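Local structure of probable tRNA pseudouridine synthase D (Methanosarcina mazei, 1Z2Z) at residues 24-38 against 130-142. The protein probably converts uridine-13 of transfer RNAs to pseudouridine, as a member of the TruD family of pseudouridine synthases. Numbering follows the deposited sequence.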
ATOM      1  N   GLY A  24       2.514   8.496 -19.881  1.00 45.73           N
ATOM      2  CA  GLY A  24       1.197   9.107 -19.805  1.00 43.14           C
ATOM      3  C   GLY A  24       0.871   9.658 -18.427  1.00 41.84           C
ATOM      4  O   GLY A  24       1.744   9.743 -17.557  1.00 41.21           O
ATOM      5  N   GLN A  25      -0.391  10.018 -18.218  1.00 39.87           N
ATOM      6  CA  GLN A  25      -0.824  10.584 -16.945  1.00 38.79           C
ATOM      7  C   GLN A  25      -2.163  10.022 -16.490  1.00 37.87           C
ATOM      8  O   GLN A  25      -2.898   9.428 -17.284  1.00 36.30           O
ATOM      9  CB  GLN A  25      -0.924  12.094 -17.081  1.00 39.40           C
ATOM     10  CG  GLN A  25      -1.820  12.496 -18.224  1.00 40.33           C
ATOM     11  CD  GLN A  25      -1.783  13.977 -18.492  1.00 40.76           C
ATOM     12  OE1 GLN A  25      -2.693  14.521 -19.119  1.00 40.48           O
ATOM     13  NE2 GLN A  25      -0.726  14.645 -18.031  1.00 39.06           N
ATOM     14  N   LEU A  26      -2.479  10.216 -15.213  1.00 37.48           N
ATOM     15  CA  LEU A  26      -3.730   9.703 -14.658  1.00 38.34           C
ATOM     16  C   LEU A  26      -4.563  10.757 -13.925  1.00 38.23           C
ATOM     17  O   LEU A  26      -4.077  11.845 -13.615  1.00 37.60           O
ATOM     18  CB  LEU A  26      -3.442   8.552 -13.694  1.00 39.34           C
ATOM     19  CG  LEU A  26      -2.555   7.374 -14.098  1.00 40.10           C
ATOM     20  CD1 LEU A  26      -2.607   6.359 -12.951  1.00 38.71           C
ATOM     21  CD2 LEU A  26      -3.022   6.729 -15.407  1.00 39.61           C
ATOM     22  N   ARG A  27      -5.820  10.427 -13.648  1.00 37.26           N
ATOM     23  CA  ARG A  27      -6.693  11.350 -12.947  1.00 38.25           C
ATOM     24  C   ARG A  27      -6.837  12.660 -13.712  1.00 39.46           C
ATOM     25  O   ARG A  27      -6.988  13.728 -13.110  1.00 38.20           O
ATOM     26  CB  ARG A  27      -6.141  11.667 -11.547  1.00 38.13           C
ATOM     27  CG  ARG A  27      -6.603  10.759 -10.410  1.00 36.75           C
ATOM     28  CD  ARG A  27      -5.606   9.652 -10.148  1.00 38.10           C
ATOM     29  NE  ARG A  27      -5.536   9.246  -8.739  1.00 38.17           N
ATOM     30  CZ  ARG A  27      -6.481   8.569  -8.085  1.00 38.90           C
ATOM     31  NH1 ARG A  27      -7.599   8.208  -8.688  1.00 39.69           N
ATOM     32  NH2 ARG A  27      -6.303   8.225  -6.822  1.00 40.31           N
ATOM     33  N   GLN A  28      -6.774  12.597 -15.036  1.00 41.03           N
ATOM     34  CA  GLN A  28      -6.910  13.825 -15.802  1.00 41.57           C
ATOM     35  C   GLN A  28      -8.367  14.260 -15.712  1.00 41.65           C
ATOM     36  O   GLN A  28      -8.678  15.451 -15.682  1.00 41.80           O
ATOM     37  CB  GLN A  28      -6.515  13.625 -17.265  1.00 42.39           C
ATOM     38  CG  GLN A  28      -5.857  14.879 -17.842  1.00 43.82           C
ATOM     39  CD  GLN A  28      -5.904  14.939 -19.349  1.00 43.75           C
ATOM     40  OE1 GLN A  28      -5.428  14.036 -20.036  1.00 42.96           O
ATOM     41  NE2 GLN A  28      -6.481  16.013 -19.873  1.00 45.11           N
ATOM     42  N   GLU A  29      -9.255  13.274 -15.653  1.00 40.95           N
ATOM     43  CA  GLU A  29     -10.681  13.520 -15.541  1.00 39.80           C
ATOM     44  C   GLU A  29     -11.292  12.589 -14.510  1.00 38.37           C
ATOM     45  O   GLU A  29     -11.093  11.383 -14.568  1.00 38.97           O
ATOM     46  CB  GLU A  29     -11.343  13.331 -16.901  1.00 40.58           C
ATOM     47  CG  GLU A  29     -10.989  14.456 -17.823  1.00 40.88           C
ATOM     48  CD  GLU A  29     -11.372  15.775 -17.212  1.00 43.75           C
ATOM     49  OE1 GLU A  29     -10.728  16.814 -17.536  1.00 41.82           O
ATOM     50  OE2 GLU A  29     -12.339  15.761 -16.400  1.00 45.33           O
ATOM     51  N   ILE A  30     -12.037  13.158 -13.567  1.00 37.18           N
ATOM     52  CA  ILE A  30     -12.659  12.374 -12.513  1.00 35.85           C
ATOM     53  C   ILE A  30     -13.026  10.978 -13.021  1.00 35.75           C
ATOM     54  O   ILE A  30     -12.581   9.991 -12.458  1.00 35.73           O
ATOM     55  CB  ILE A  30     -13.913  13.091 -11.963  1.00 35.94           C
ATOM     56  CG1 ILE A  30     -13.620  14.587 -11.776  1.00 37.99           C
ATOM     57  CG2 ILE A  30     -14.312  12.497 -10.631  1.00 35.45           C
ATOM     58  CD1 ILE A  30     -12.529  14.910 -10.769  1.00 37.15           C
ATOM     59  N   GLU A  31     -13.793  10.876 -14.098  1.00 35.00           N
ATOM     60  CA  GLU A  31     -14.152   9.552 -14.587  1.00 36.28           C
ATOM     61  C   GLU A  31     -12.968   8.685 -15.074  1.00 35.79           C
ATOM     62  O   GLU A  31     -13.165   7.536 -15.464  1.00 34.78           O
ATOM     63  CB  GLU A  31     -15.200   9.647 -15.707  1.00 37.76           C
ATOM     64  CG  GLU A  31     -16.610  10.046 -15.259  1.00 40.77           C
ATOM     65  CD  GLU A  31     -16.693  11.485 -14.762  1.00 44.67           C
ATOM     66  OE1 GLU A  31     -15.815  12.303 -15.140  1.00 44.10           O
ATOM     67  OE2 GLU A  31     -17.646  11.801 -14.004  1.00 44.58           O
ATOM     68  N   ASP A  32     -11.746   9.209 -15.053  1.00 35.03           N
ATOM     69  CA  ASP A  32     -10.600   8.423 -15.514  1.00 35.89           C
ATOM     70  C   ASP A  32     -10.104   7.427 -14.473  1.00 36.84           C
ATOM     71  O   ASP A  32      -9.121   6.705 -14.692  1.00 36.78           O
ATOM     72  CB  ASP A  32      -9.440   9.331 -15.931  1.00 36.40           C
ATOM     73  CG  ASP A  32      -9.600   9.873 -17.347  1.00 37.83           C
ATOM     74  OD1 ASP A  32      -8.714  10.636 -17.786  1.00 35.73           O
ATOM     75  OD2 ASP A  32     -10.606   9.534 -18.014  1.00 38.49           O
ATOM     76  N   PHE A  33     -10.790   7.392 -13.338  1.00 36.01           N
ATOM     77  CA  PHE A  33     -10.427   6.481 -12.264  1.00 34.72           C
ATOM     78  C   PHE A  33     -11.687   5.968 -11.595  1.00 32.57           C
ATOM     79  O   PHE A  33     -12.138   6.530 -10.602  1.00 32.55           O
ATOM     80  CB  PHE A  33      -9.553   7.190 -11.227  1.00 33.90           C
ATOM     81  CG  PHE A  33      -8.601   6.270 -10.524  1.00 34.97           C
ATOM     82  CD1 PHE A  33      -7.296   6.122 -10.980  1.00 36.27           C
ATOM     83  CD2 PHE A  33      -9.020   5.511  -9.444  1.00 36.15           C
ATOM     84  CE1 PHE A  33      -6.423   5.229 -10.372  1.00 36.42           C
ATOM     85  CE2 PHE A  33      -8.154   4.612  -8.829  1.00 37.72           C
ATOM     86  CZ  PHE A  33      -6.854   4.473  -9.296  1.00 38.41           C
ATOM     87  N   ILE A  34     -12.254   4.898 -12.134  1.00 29.22           N
ATOM     88  CA  ILE A  34     -13.464   4.356 -11.557  1.00 29.34           C
ATOM     89  C   ILE A  34     -13.169   3.173 -10.655  1.00 30.99           C
ATOM     90  O   ILE A  34     -12.498   2.223 -11.052  1.00 33.45           O
ATOM     91  CB  ILE A  34     -14.447   3.976 -12.661  1.00 29.28           C
ATOM     92  CG1 ILE A  34     -14.800   5.259 -13.444  1.00 29.45           C
ATOM     93  CG2 ILE A  34     -15.667   3.282 -12.071  1.00 26.38           C
ATOM     94  CD1 ILE A  34     -15.880   5.116 -14.487  1.00 27.62           C
ATOM     95  N   VAL A  35     -13.656   3.251  -9.423  1.00 30.66           N
ATOM     96  CA  VAL A  35     -13.438   2.199  -8.440  1.00 29.61           C
ATOM     97  C   VAL A  35     -14.766   1.746  -7.869  1.00 30.55           C
ATOM     98  O   VAL A  35     -15.402   2.495  -7.137  1.00 31.32           O
ATOM     99  CB  VAL A  35     -12.596   2.706  -7.273  1.00 28.55           C
ATOM    100  CG1 VAL A  35     -12.343   1.584  -6.304  1.00 28.05           C
ATOM    101  CG2 VAL A  35     -11.318   3.304  -7.777  1.00 24.50           C
ATOM    102  N   LYS A  36     -15.176   0.522  -8.191  1.00 31.49           N
ATOM    103  CA  LYS A  36     -16.446  -0.011  -7.697  1.00 31.23           C
ATOM    104  C   LYS A  36     -16.189  -1.164  -6.733  1.00 31.29           C
ATOM    105  O   LYS A  36     -15.641  -2.186  -7.125  1.00 31.96           O
ATOM    106  CB  LYS A  36     -17.306  -0.521  -8.856  1.00 31.34           C
ATOM    107  CG  LYS A  36     -17.611   0.489  -9.941  1.00 29.37           C
ATOM    108  CD  LYS A  36     -18.555  -0.112 -10.969  1.00 32.26           C
ATOM    109  CE  LYS A  36     -18.921   0.904 -12.056  1.00 34.04           C
ATOM    110  NZ  LYS A  36     -19.996   0.436 -13.002  1.00 34.76           N
ATOM    111  N   GLU A  37     -16.616  -1.005  -5.485  1.00 30.54           N
ATOM    112  CA  GLU A  37     -16.421  -2.011  -4.444  1.00 26.31           C
ATOM    113  C   GLU A  37     -17.191  -3.318  -4.633  1.00 25.93           C
ATOM    114  O   GLU A  37     -18.290  -3.327  -5.182  1.00 25.81           O
ATOM    115  CB  GLU A  37     -16.803  -1.402  -3.106  1.00 26.19           C
ATOM    116  CG  GLU A  37     -16.525  -2.278  -1.923  1.00 25.14           C
ATOM    117  CD  GLU A  37     -17.271  -1.830  -0.687  1.00 22.62           C
ATOM    118  OE1 GLU A  37     -18.476  -2.148  -0.574  1.00 21.22           O
ATOM    119  OE2 GLU A  37     -16.654  -1.145   0.153  1.00 18.25           O
ATOM    120  N   ILE A  38     -16.603  -4.428  -4.182  1.00 24.38           N
ATOM    121  CA  ILE A  38     -17.276  -5.727  -4.274  1.00 22.64           C
ATOM    122  C   ILE A  38     -17.537  -6.143  -2.840  1.00 22.23           C
ATOM    123  O   ILE A  38     -16.608  -6.335  -2.068  1.00 24.10           O
ATOM    124  CB  ILE A  38     -16.399  -6.777  -4.957  1.00 23.30           C
ATOM    125  CG1 ILE A  38     -15.794  -6.187  -6.232  1.00 22.94           C
ATOM    126  CG2 ILE A  38     -17.239  -8.017  -5.291  1.00 22.45           C
ATOM    127  CD1 ILE A  38     -14.797  -7.089  -6.901  1.00 21.31           C
ATOM    128  N   LEU A 130     -15.566  -5.953   3.026  1.00 25.62           N
ATOM    129  CA  LEU A 130     -15.711  -5.984   1.573  1.00 26.42           C
ATOM    130  C   LEU A 130     -14.716  -7.010   1.047  1.00 28.04           C
ATOM    131  O   LEU A 130     -13.692  -7.272   1.678  1.00 27.79           O
ATOM    132  CB  LEU A 130     -15.420  -4.616   0.938  1.00 22.50           C
ATOM    133  CG  LEU A 130     -13.947  -4.298   0.653  1.00 20.27           C
ATOM    134  CD1 LEU A 130     -13.834  -3.074  -0.221  1.00 16.18           C
ATOM    135  CD2 LEU A 130     -13.205  -4.118   1.962  1.00 19.14           C
ATOM    136  N   TRP A 131     -15.016  -7.600  -0.098  1.00 30.00           N
ATOM    137  CA  TRP A 131     -14.110  -8.569  -0.665  1.00 32.01           C
ATOM    138  C   TRP A 131     -13.006  -7.796  -1.352  1.00 32.93           C
ATOM    139  O   TRP A 131     -11.917  -7.638  -0.805  1.00 34.53           O
ATOM    140  CB  TRP A 131     -14.818  -9.466  -1.673  1.00 35.45           C
ATOM    141  CG  TRP A 131     -13.862 -10.393  -2.361  1.00 40.95           C
ATOM    142  CD1 TRP A 131     -13.110 -10.120  -3.474  1.00 40.45           C
ATOM    143  CD2 TRP A 131     -13.464 -11.695  -1.917  1.00 42.12           C
ATOM    144  NE1 TRP A 131     -12.268 -11.165  -3.740  1.00 42.51           N
ATOM    145  CE2 TRP A 131     -12.460 -12.147  -2.802  1.00 43.07           C
ATOM    146  CE3 TRP A 131     -13.853 -12.523  -0.852  1.00 43.86           C
ATOM    147  CZ2 TRP A 131     -11.837 -13.394  -2.658  1.00 43.75           C
ATOM    148  CZ3 TRP A 131     -13.231 -13.766  -0.711  1.00 45.16           C
ATOM    149  CH2 TRP A 131     -12.231 -14.185  -1.611  1.00 43.98           C
ATOM    150  N   GLY A 132     -13.293  -7.295  -2.548  1.00 32.81           N
ATOM    151  CA  GLY A 132     -12.300  -6.529  -3.274  1.00 31.90           C
ATOM    152  C   GLY A 132     -12.820  -5.226  -3.852  1.00 32.33           C
ATOM    153  O   GLY A 132     -13.830  -4.675  -3.399  1.00 30.89           O
ATOM    154  N   ASN A 133     -12.118  -4.745  -4.875  1.00 31.27           N
ATOM    155  CA  ASN A 133     -12.453  -3.496  -5.552  1.00 30.92           C
ATOM    156  C   ASN A 133     -12.212  -3.603  -7.068  1.00 31.38           C
ATOM    157  O   ASN A 133     -11.096  -3.879  -7.512  1.00 32.77           O
ATOM    158  CB  ASN A 133     -11.599  -2.347  -4.980  1.00 30.13           C
ATOM    159  CG  ASN A 133     -12.166  -1.751  -3.685  1.00 28.75           C
ATOM    160  OD1 ASN A 133     -11.418  -1.294  -2.830  1.00 27.29           O
ATOM    161  ND2 ASN A 133     -13.486  -1.723  -3.561  1.00 31.95           N
ATOM    162  N   ASP A 134     -13.264  -3.410  -7.858  1.00 31.72           N
ATOM    163  CA  ASP A 134     -13.158  -3.428  -9.318  1.00 29.85           C
ATOM    164  C   ASP A 134     -12.591  -2.089  -9.736  1.00 29.91           C
ATOM    165  O   ASP A 134     -13.024  -1.046  -9.239  1.00 28.15           O
ATOM    166  CB  ASP A 134     -14.525  -3.588  -9.956  1.00 29.92           C
ATOM    167  CG  ASP A 134     -14.906  -5.016 -10.118  1.00 33.24           C
ATOM    168  OD1 ASP A 134     -16.102  -5.303 -10.358  1.00 33.77           O
ATOM    169  OD2 ASP A 134     -13.988  -5.860 -10.015  1.00 36.15           O
ATOM    170  N   PHE A 135     -11.626  -2.118 -10.646  1.00 30.21           N
ATOM    171  CA  PHE A 135     -11.006  -0.897 -11.127  1.00 32.05           C
ATOM    172  C   PHE A 135     -11.238  -0.716 -12.612  1.00 34.77           C
ATOM    173  O   PHE A 135     -11.469  -1.679 -13.349  1.00 36.86           O
ATOM    174  CB  PHE A 135      -9.502  -0.882 -10.857  1.00 29.67           C
ATOM    175  CG  PHE A 135      -9.145  -0.722  -9.406  1.00 30.09           C
ATOM    176  CD1 PHE A 135      -8.885  -1.841  -8.608  1.00 32.63           C
ATOM    177  CD2 PHE A 135      -9.053   0.542  -8.839  1.00 29.47           C
ATOM    178  CE1 PHE A 135      -8.537  -1.709  -7.261  1.00 29.90           C
ATOM    179  CE2 PHE A 135      -8.707   0.701  -7.502  1.00 31.03           C
ATOM    180  CZ  PHE A 135      -8.446  -0.434  -6.707  1.00 33.50           C
ATOM    181  N   ARG A 136     -11.173   0.540 -13.032  1.00 37.28           N
ATOM    182  CA  ARG A 136     -11.359   0.959 -14.416  1.00 39.11           C
ATOM    183  C   ARG A 136     -10.537   2.236 -14.520  1.00 39.65           C
ATOM    184  O   ARG A 136     -11.089   3.329 -14.435  1.00 42.38           O
ATOM    185  CB  ARG A 136     -12.832   1.271 -14.659  1.00 39.93           C
ATOM    186  CG  ARG A 136     -13.136   1.940 -15.981  1.00 42.49           C
ATOM    187  CD  ARG A 136     -13.581   0.923 -17.000  1.00 46.36           C
ATOM    188  NE  ARG A 136     -13.712   1.501 -18.333  1.00 49.02           N
ATOM    189  CZ  ARG A 136     -14.117   0.821 -19.402  1.00 50.74           C
ATOM    190  NH1 ARG A 136     -14.204   1.424 -20.580  1.00 52.60           N
ATOM    191  NH2 ARG A 136     -14.446  -0.462 -19.294  1.00 50.95           N
ATOM    192  N   ILE A 137      -9.224   2.099 -14.675  1.00 38.52           N
ATOM    193  CA  ILE A 137      -8.343   3.258 -14.763  1.00 38.84           C
ATOM    194  C   ILE A 137      -8.083   3.630 -16.213  1.00 38.23           C
ATOM    195  O   ILE A 137      -8.167   2.787 -17.097  1.00 39.84           O
ATOM    196  CB  ILE A 137      -7.006   2.985 -14.043  1.00 39.56           C
ATOM    197  CG1 ILE A 137      -7.297   2.546 -12.607  1.00 40.33           C
ATOM    198  CG2 ILE A 137      -6.130   4.236 -14.035  1.00 37.42           C
ATOM    199  CD1 ILE A 137      -6.065   2.146 -11.832  1.00 43.44           C
ATOM    200  N   THR A 138      -7.781   4.900 -16.450  1.00 37.66           N
ATOM    201  CA  THR A 138      -7.521   5.395 -17.797  1.00 36.42           C
ATOM    202  C   THR A 138      -6.251   6.229 -17.822  1.00 35.52           C
ATOM    203  O   THR A 138      -6.169   7.248 -17.143  1.00 34.63           O
ATOM    204  CB  THR A 138      -8.668   6.285 -18.284  1.00 37.25           C
ATOM    205  OG1 THR A 138      -9.857   5.497 -18.417  1.00 40.37           O
ATOM    206  CG2 THR A 138      -8.315   6.931 -19.625  1.00 37.64           C
ATOM    207  N   VAL A 139      -5.271   5.796 -18.609  1.00 34.54           N
ATOM    208  CA  VAL A 139      -4.016   6.520 -18.730  1.00 34.74           C
ATOM    209  C   VAL A 139      -4.196   7.357 -19.999  1.00 36.44           C
ATOM    210  O   VAL A 139      -4.712   6.856 -21.002  1.00 38.27           O
ATOM    211  CB  VAL A 139      -2.801   5.531 -18.885  1.00 34.14           C
ATOM    212  CG1 VAL A 139      -1.486   6.260 -18.663  1.00 30.46           C
ATOM    213  CG2 VAL A 139      -2.921   4.375 -17.894  1.00 31.48           C
ATOM    214  N   ARG A 140      -3.809   8.632 -19.943  1.00 36.83           N
ATOM    215  CA  ARG A 140      -3.931   9.558 -21.083  1.00 36.41           C
ATOM    216  C   ARG A 140      -2.618  10.292 -21.379  1.00 38.50           C
ATOM    217  O   ARG A 140      -1.758  10.415 -20.508  1.00 39.00           O
ATOM    218  CB  ARG A 140      -5.011  10.619 -20.805  1.00 32.72           C
ATOM    219  CG  ARG A 140      -6.437  10.118 -20.741  1.00 27.37           C
ATOM    220  CD  ARG A 140      -7.388  11.283 -20.536  1.00 24.55           C
ATOM    221  NE  ARG A 140      -8.783  10.859 -20.413  1.00 22.18           N
ATOM    222  CZ  ARG A 140      -9.488  10.286 -21.385  1.00 23.83           C
ATOM    223  NH1 ARG A 140     -10.745   9.931 -21.179  1.00 24.04           N
ATOM    224  NH2 ARG A 140      -8.942  10.064 -22.571  1.00 26.35           N
ATOM    225  N   ASN A 141      -2.483  10.781 -22.612  1.00 41.23           N
ATOM    226  CA  ASN A 141      -1.305  11.541 -23.047  1.00 43.77           C
ATOM    227  C   ASN A 141      -0.035  10.714 -23.248  1.00 45.88           C
ATOM    228  O   ASN A 141       1.061  11.100 -22.820  1.00 44.02           O
ATOM    229  CB  ASN A 141      -1.006  12.670 -22.059  1.00 43.34           C
ATOM    230  CG  ASN A 141      -0.244  13.810 -22.698  1.00 42.96           C
ATOM    231  OD1 ASN A 141       0.322  14.662 -22.013  1.00 39.71           O
ATOM    232  ND2 ASN A 141      -0.239  13.839 -24.025  1.00 44.36           N
ATOM    233  N   ILE A 142      -0.190   9.577 -23.907  1.00 48.50           N
ATOM    234  CA  ILE A 142       0.935   8.716 -24.172  1.00 53.35           C
ATOM    235  C   ILE A 142       1.563   9.062 -25.517  1.00 55.57           C
ATOM    236  O   ILE A 142       0.867   9.245 -26.523  1.00 53.92           O
ATOM    237  CB  ILE A 142       0.516   7.232 -24.166  1.00 55.19           C
ATOM    238  CG1 ILE A 142       1.708   6.360 -24.585  1.00 56.80           C
ATOM    239  CG2 ILE A 142      -0.670   7.034 -25.076  1.00 55.97           C
ATOM    240  CD1 ILE A 142       1.420   4.867 -24.600  1.00 59.86           C
TER
HETATM  241  O   HOH W   1      -6.576   7.927 -14.424  1.00 17.68           O
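Ile34 with Arg136 and Lys36 with Asp134 form antiparallel hydrogen-bonded pairs; Ile34 N meets Arg136 O at 3.0 Å, but the return bond, Arg136 N to Ile34 O, is weak. At the far end two residues, Trp131 and Gly132, stand opposite the single Ile38 in a classic bulge, bonded Ile38 N to Gly132 O and Trp131 N to Ile38 O. Towards the N-terminus, Thr138 N to Asp32 O is the last bond before the chain loops out through 27-31; a single bridge, Gln25 with Arg140, follows. A water spans the break, accepting from Arg27 N and donating to Asp32 O and Thr138 O. In the mixed sheet of the pseudouridine synthase fold, strand 90-98 lies beyond 33-38 and strand 408-417 beyond 130-142. Among apolar groups, Ile137 CG1 sits over one face of the Phe33 ring, while Phe135 CE2 touches Val35 CG2. Phe33 also lies close to Asp86, the predicted nucleophile. Arg140 and Asp32 form a salt bridge: a straight arginine chain (chi2 -177°) brings NE to OD1 at 2.6 Å on the syn side, NH1 bonds weakly to OD2, the carboxylate and guanidinium planes are 41° apart, and Thr138 CG2 covers one guanidinium face. A methionine replacing Arg140 would probably leave the buried Asp32 carboxylate without its cationic mate, Glu29 N holding it weakly.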